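Local coordinates for protein pectinesterase (Sitophilus oryzae, PDB 4PMH) that hydrolyses the methyl esters of pectin to release methanol, and probably helps the rice weevil digest plant cell walls, at residues A[73-78]-A[102-107]; A[96-101]-A[192-197]. All coordinates share one frame; numbering follows the deposited sequence.

Interaction 1: A[73-78]-A[102-107]; sequences AGTYQE and LITLNM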
loop_
_atom_site.group_PDB
_atom_site.type_symbol
_atom_site.label_atom_id
_atom_site.label_comp_id
_atom_site.label_asym_id
_atom_site.label_seq_id
_atom_site.Cartn_x
_atom_site.Cartn_y
_atom_site.Cartn_z
ATOM N N ALA A 73 9.821 -1.078 -21.883
ATOM C CA ALA A 73 9.813 0.306 -21.471
ATOM C C ALA A 73 8.787 1.096 -22.269
ATOM O O ALA A 73 8.644 0.896 -23.473
ATOM C CB ALA A 73 11.199 0.904 -21.665
ATOM N N GLY A 74 8.044 1.973 -21.607
ATOM C CA GLY A 74 6.980 2.714 -22.281
ATOM C C GLY A 74 5.946 3.237 -21.303
ATOM O O GLY A 74 6.053 3.024 -20.100
ATOM N N THR A 75 4.955 3.945 -21.821
ATOM C CA THR A 75 3.840 4.408 -21.013
ATOM C C THR A 75 2.609 3.651 -21.477
ATOM O O THR A 75 2.290 3.649 -22.663
ATOM C CB THR A 75 3.601 5.917 -21.156
ATOM O OG1 THR A 75 4.771 6.646 -20.739
ATOM C CG2 THR A 75 2.402 6.356 -20.318
ATOM N N TYR A 76 1.931 3.005 -20.530
ATOM C CA TYR A 76 0.751 2.172 -20.774
ATOM C C TYR A 76 -0.482 2.728 -20.045
ATOM O O TYR A 76 -0.489 2.771 -18.827
ATOM C CB TYR A 76 1.039 0.770 -20.266
ATOM C CG TYR A 76 2.184 0.095 -20.989
ATOM C CD1 TYR A 76 3.514 0.324 -20.618
ATOM C CD2 TYR A 76 1.942 -0.783 -22.037
ATOM C CE1 TYR A 76 4.571 -0.305 -21.280
ATOM C CE2 TYR A 76 2.987 -1.406 -22.716
ATOM C CZ TYR A 76 4.307 -1.166 -22.332
ATOM O OH TYR A 76 5.331 -1.798 -23.017
ATOM N N GLN A 77 -1.493 3.173 -20.784
ATOM C CA GLN A 77 -2.706 3.705 -20.168
ATOM C C GLN A 77 -3.782 2.625 -20.104
ATOM O O GLN A 77 -4.672 2.525 -20.947
ATOM C CB GLN A 77 -3.160 4.974 -20.892
ATOM C CG GLN A 77 -2.081 6.047 -20.808
ATOM C CD GLN A 77 -2.424 7.265 -21.614
ATOM O OE1 GLN A 77 -3.233 8.091 -21.197
ATOM N NE2 GLN A 77 -1.823 7.376 -22.785
ATOM N N GLU A 78 -3.661 1.807 -19.068
ATOM C CA GLU A 78 -4.479 0.632 -18.897
ATOM C C GLU A 78 -4.450 0.169 -17.463
ATOM O O GLU A 78 -3.610 0.601 -16.697
ATOM C CB GLU A 78 -3.983 -0.513 -19.801
ATOM C CG GLU A 78 -2.491 -0.552 -20.046
ATOM C CD GLU A 78 -2.121 -1.363 -21.303
ATOM O OE1 GLU A 78 -2.082 -2.595 -21.210
ATOM O OE2 GLU A 78 -1.838 -0.780 -22.370
ATOM N N LEU A 102 5.881 2.693 -17.176
ATOM C CA LEU A 102 4.854 3.419 -16.423
ATOM C C LEU A 102 3.450 2.965 -16.835
ATOM O O LEU A 102 3.082 3.054 -18.011
ATOM C CB LEU A 102 5.002 4.914 -16.660
ATOM C CG LEU A 102 3.895 5.806 -16.080
ATOM C CD1 LEU A 102 3.904 5.687 -14.563
ATOM C CD2 LEU A 102 4.050 7.257 -16.512
ATOM N N ILE A 103 2.688 2.462 -15.868
ATOM C CA ILE A 103 1.330 2.058 -16.064
ATOM C C ILE A 103 0.493 3.103 -15.348
ATOM O O ILE A 103 0.575 3.208 -14.131
ATOM C CB ILE A 103 1.083 0.680 -15.435
ATOM C CG1 ILE A 103 2.136 -0.333 -15.923
ATOM C CG2 ILE A 103 -0.325 0.195 -15.747
ATOM C CD1 ILE A 103 2.126 -1.638 -15.164
ATOM N N THR A 104 -0.284 3.889 -16.085
ATOM C CA THR A 104 -0.899 5.055 -15.489
ATOM C C THR A 104 -2.302 5.351 -16.010
ATOM O O THR A 104 -2.566 5.182 -17.200
ATOM C CB THR A 104 -0.015 6.319 -15.692
ATOM O OG1 THR A 104 -0.669 7.448 -15.107
ATOM C CG2 THR A 104 0.264 6.631 -17.180
ATOM N N LEU A 105 -3.169 5.820 -15.117
ATOM C CA LEU A 105 -4.496 6.315 -15.489
ATOM C C LEU A 105 -4.910 7.400 -14.513
ATOM O O LEU A 105 -4.385 7.443 -13.405
ATOM C CB LEU A 105 -5.519 5.182 -15.428
ATOM C CG LEU A 105 -5.508 4.133 -16.527
ATOM C CD1 LEU A 105 -6.407 2.973 -16.156
ATOM C CD2 LEU A 105 -5.947 4.747 -17.847
ATOM N N ASN A 106 -5.809 8.290 -14.946
ATOM C CA ASN A 106 -6.485 9.269 -14.065
ATOM C C ASN A 106 -7.878 8.695 -13.833
ATOM O O ASN A 106 -8.790 8.890 -14.641
ATOM C CB ASN A 106 -6.570 10.650 -14.744
ATOM C CG ASN A 106 -7.217 11.731 -13.869
ATOM O OD1 ASN A 106 -7.927 11.461 -12.901
ATOM N ND2 ASN A 106 -7.004 12.985 -14.264
ATOM N N MET A 107 -8.030 7.950 -12.745
ATOM C CA MET A 107 -9.227 7.149 -12.535
ATOM C C MET A 107 -9.558 7.103 -11.062
ATOM O O MET A 107 -9.234 6.123 -10.373
ATOM C CB MET A 107 -9.032 5.732 -13.086
ATOM C CG MET A 107 -10.332 4.925 -13.164
ATOM S SD MET A 107 -10.167 3.393 -14.109
ATOM C CE MET A 107 -9.302 2.345 -12.948
#

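Interaction 2: A[96-101]-A[192-197]; sequences SSPSDT and NARLLG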
loop_
_atom_site.group_PDB
_atom_site.type_symbol
_atom_site.label_atom_id
_atom_site.label_comp_id
_atom_site.label_asym_id
_atom_site.label_seq_id
_atom_site.Cartn_x
_atom_site.Cartn_y
_atom_site.Cartn_z
ATOM N N SER A 96 15.933 0.243 -17.729
ATOM C CA SER A 96 17.088 0.275 -16.831
ATOM C C SER A 96 16.707 0.753 -15.432
ATOM O O SER A 96 17.319 0.342 -14.438
ATOM C CB SER A 96 18.196 1.188 -17.387
ATOM O OG SER A 96 19.292 1.197 -16.489
ATOM N N SER A 97 15.697 1.623 -15.388
ATOM C CA SER A 97 15.171 2.201 -14.166
ATOM C C SER A 97 13.671 1.875 -14.090
ATOM O O SER A 97 13.023 1.741 -15.123
ATOM C CB SER A 97 15.386 3.717 -14.211
ATOM O OG SER A 97 14.454 4.425 -13.410
ATOM N N PRO A 98 13.100 1.777 -12.871
ATOM C CA PRO A 98 11.650 1.519 -12.808
ATOM C C PRO A 98 10.807 2.647 -13.387
ATOM O O PRO A 98 9.652 2.425 -13.747
ATOM C CB PRO A 98 11.363 1.390 -11.306
ATOM C CG PRO A 98 12.527 2.035 -10.613
ATOM C CD PRO A 98 13.716 1.821 -11.527
ATOM N N SER A 99 11.372 3.842 -13.480
ATOM C CA SER A 99 10.654 4.972 -14.099
ATOM C C SER A 99 10.461 4.807 -15.613
ATOM O O SER A 99 9.613 5.483 -16.209
ATOM C CB SER A 99 11.367 6.287 -13.776
ATOM O OG SER A 99 12.684 6.268 -14.290
ATOM N N ASP A 100 11.229 3.897 -16.223
ATOM C CA ASP A 100 11.158 3.640 -17.655
ATOM C C ASP A 100 9.901 2.850 -18.106
ATOM O O ASP A 100 9.639 2.737 -19.295
ATOM C CB ASP A 100 12.414 2.876 -18.110
ATOM C CG ASP A 100 13.687 3.702 -17.979
ATOM O OD1 ASP A 100 13.591 4.949 -17.978
ATOM O OD2 ASP A 100 14.784 3.106 -17.852
ATOM N N THR A 101 9.166 2.269 -17.165
ATOM C CA THR A 101 7.975 1.507 -17.472
ATOM C C THR A 101 6.854 2.015 -16.581
ATOM O O THR A 101 6.893 1.827 -15.379
ATOM C CB THR A 101 8.219 0.014 -17.246
ATOM O OG1 THR A 101 9.416 -0.376 -17.934
ATOM C CG2 THR A 101 7.039 -0.791 -17.765
ATOM N N ASN A 192 11.842 -2.675 -6.140
ATOM C CA ASN A 192 12.381 -1.694 -7.071
ATOM C C ASN A 192 11.276 -1.057 -7.922
ATOM O O ASN A 192 11.372 -0.979 -9.129
ATOM C CB ASN A 192 13.468 -2.324 -7.956
ATOM C CG ASN A 192 14.269 -1.283 -8.731
ATOM O OD1 ASN A 192 14.557 -0.183 -8.233
ATOM N ND2 ASN A 192 14.626 -1.621 -9.969
ATOM N N ALA A 193 10.229 -0.591 -7.266
ATOM C CA ALA A 193 9.081 -0.046 -7.956
ATOM C C ALA A 193 8.807 1.355 -7.482
ATOM O O ALA A 193 9.390 1.826 -6.488
ATOM C CB ALA A 193 7.862 -0.939 -7.716
ATOM N N ARG A 194 7.924 2.028 -8.214
ATOM C CA ARG A 194 7.513 3.382 -7.907
ATOM C C ARG A 194 5.973 3.388 -7.945
ATOM O O ARG A 194 5.379 2.999 -8.950
ATOM C CB ARG A 194 8.099 4.361 -8.956
ATOM C CG ARG A 194 9.633 4.381 -9.071
ATOM C CD ARG A 194 10.170 5.286 -10.190
ATOM N NE ARG A 194 9.700 6.672 -10.081
ATOM C CZ ARG A 194 8.842 7.293 -10.909
ATOM N NH1 ARG A 194 8.322 6.699 -11.984
ATOM N NH2 ARG A 194 8.495 8.556 -10.656
ATOM N N LEU A 195 5.344 3.798 -6.853
ATOM C CA LEU A 195 3.904 3.764 -6.704
ATOM C C LEU A 195 3.443 5.207 -6.458
ATOM O O LEU A 195 3.844 5.816 -5.469
ATOM C CB LEU A 195 3.519 2.801 -5.552
ATOM C CG LEU A 195 4.123 1.386 -5.628
ATOM C CD1 LEU A 195 3.848 0.618 -4.348
ATOM C CD2 LEU A 195 3.576 0.633 -6.835
ATOM N N LEU A 196 2.646 5.764 -7.384
ATOM C CA LEU A 196 2.418 7.203 -7.446
ATOM C C LEU A 196 0.934 7.561 -7.396
ATOM O O LEU A 196 0.126 7.030 -8.132
ATOM C CB LEU A 196 3.009 7.800 -8.730
ATOM C CG LEU A 196 4.382 7.320 -9.237
ATOM C CD1 LEU A 196 4.685 7.913 -10.607
ATOM C CD2 LEU A 196 5.499 7.629 -8.256
ATOM N N GLY A 197 0.592 8.483 -6.530
ATOM C CA GLY A 197 -0.774 8.895 -6.420
ATOM C C GLY A 197 -0.859 10.053 -5.477
ATOM O O GLY A 197 0.127 10.755 -5.247
HETATM O O HOH W 1 16.125 -0.978 -12.350
HETATM O O HOH W 2 7.663 7.179 -14.828
#

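Interaction 1: A[73-78]-A[102-107]
Leu-102 O is approached by three groups of the neighbouring strand. Tyr-76 N donates to it at 2.8 Å, nearly along the C=O axis, Thr-75 CA brings a CA-H...O contact at 3.4 Å, and the rim of the Tyr-76 ring lies beside it with the oxygen in the ring plane. Two further backbone bonds complete the parallel ladder: Leu-102 N gives to Gly-74 O at 2.9 Å and Thr-104 N to Tyr-76 O at 3.0 Å. On the face carrying Thr-75 and Leu-102, the methyls Thr-75 CG2 and Thr-104 CG2 meet at 3.8 Å, their side chains crossing obliquely. Thr-104 OG1 is anti to its backbone N (chi1 179°), and that hydroxyl is engaged by Glu-167 of the next strand, while CG2 takes up the contact with Thr-75. The other face carries Tyr-76 and Ile-103, which both pack on Ile-71 of strand 67-71. Here Ile-103 CG2 presses on Glu-78 O at 3.4 Å, a carbonyl buried without a hydrogen-bonding partner. The Tyr-76 hydroxyl is bonded to Asn-72 O, and Glu-78 OE1 to Ile-51 N. Beyond the ladder, Leu-105 lays its two methyls over the backbone that leaves strand 74-76, with CD1 3.7 Å from Glu-78 C and CD2 3.8 Å from Gln-77 C. An alanine here would probably open a gap between that backbone and Leu-119 of helix 113-120, and take from Gln-77 and Glu-78 the cover given by CD1 and CD2. With in-register parallel bridges between strands from successive turns of the chain, the arrangement is characteristic of the parallel beta-helix of pectinesterases, and strand 74-76 forms the outer edge of this sheet.

Interaction 2: A[96-101]-A[192-197]
Van der Waals contact is centred on Pro-98, whose ring sits over the backbone and side chain of Asn-192 and against the start of Arg-194. Its CB lies 3.2 Å from Asn-192 O, and its CG is 4.0 Å from Arg-194 CG. The side chains of Pro-98 and Asn-192 cross at about a right angle, the amide OD1 of the asparagine facing ring atoms CG and CD. Further along, Arg-194 bends at chi3 (56°), which turns NE, and NH1 of the guanidinium beyond it comes obliquely to within 3.6 Å of Ser-99 CB. Leu-196 CD2 covers one face of the same guanidinium, toward its rim.

Polar links between the two segments run through water. One water donates to Ser-96 O and accepts from Asn-192 ND2 at 2.9 Å; a second donates to Ser-99 O and is weakly held by Arg-194 NH1. Ser-165 OG, on the strand between, is hydrogen-bonded both to Arg-194 NH1 and to Pro-98 O, tying the two sides together.

Bonds inside 96-101 fix the turn that presents Pro-98. Asp-100 OD2 receives Ser-97 N at 3.0 Å from above the carboxylate plane, and Asp-100 N returns to Ser-97 O. Ser-97 OG and Ser-99 OG are hydrogen-bonded at 2.7 Å.

Asn-192 has a left-handed backbone conformation (phi 60°) at the corner between strands 188-191 and 194-196. Reaching past one intervening coil, the short 3-10 turn joins a connecting turn to the corner and adjoining strand of a later coil, a surface contact of the parallel beta-helix.

Overall arrangement
Along the chain the segments alternate, 73-78, 96-101, 102-107 and 192-197, and the centres of interactions 1 and 2 lie about 11 Å apart. Both reach the same parallel sheet, whose strands run in the order 74-76, 101-105, 165-168 and 194-196. Interaction 1 pairs the first two of these directly, whereas interaction 2 spans strand 165-168 from the turn that leads into strand 101-105. The two meet where Asp-100 O probably accepts a hydrogen bond from Gly-74 N, at 2.9 Å. Together they tie a coil to its neighbour and to the next but one, near one end of the beta-helix, away from the predicted catalytic aspartates and substrate-binding residues.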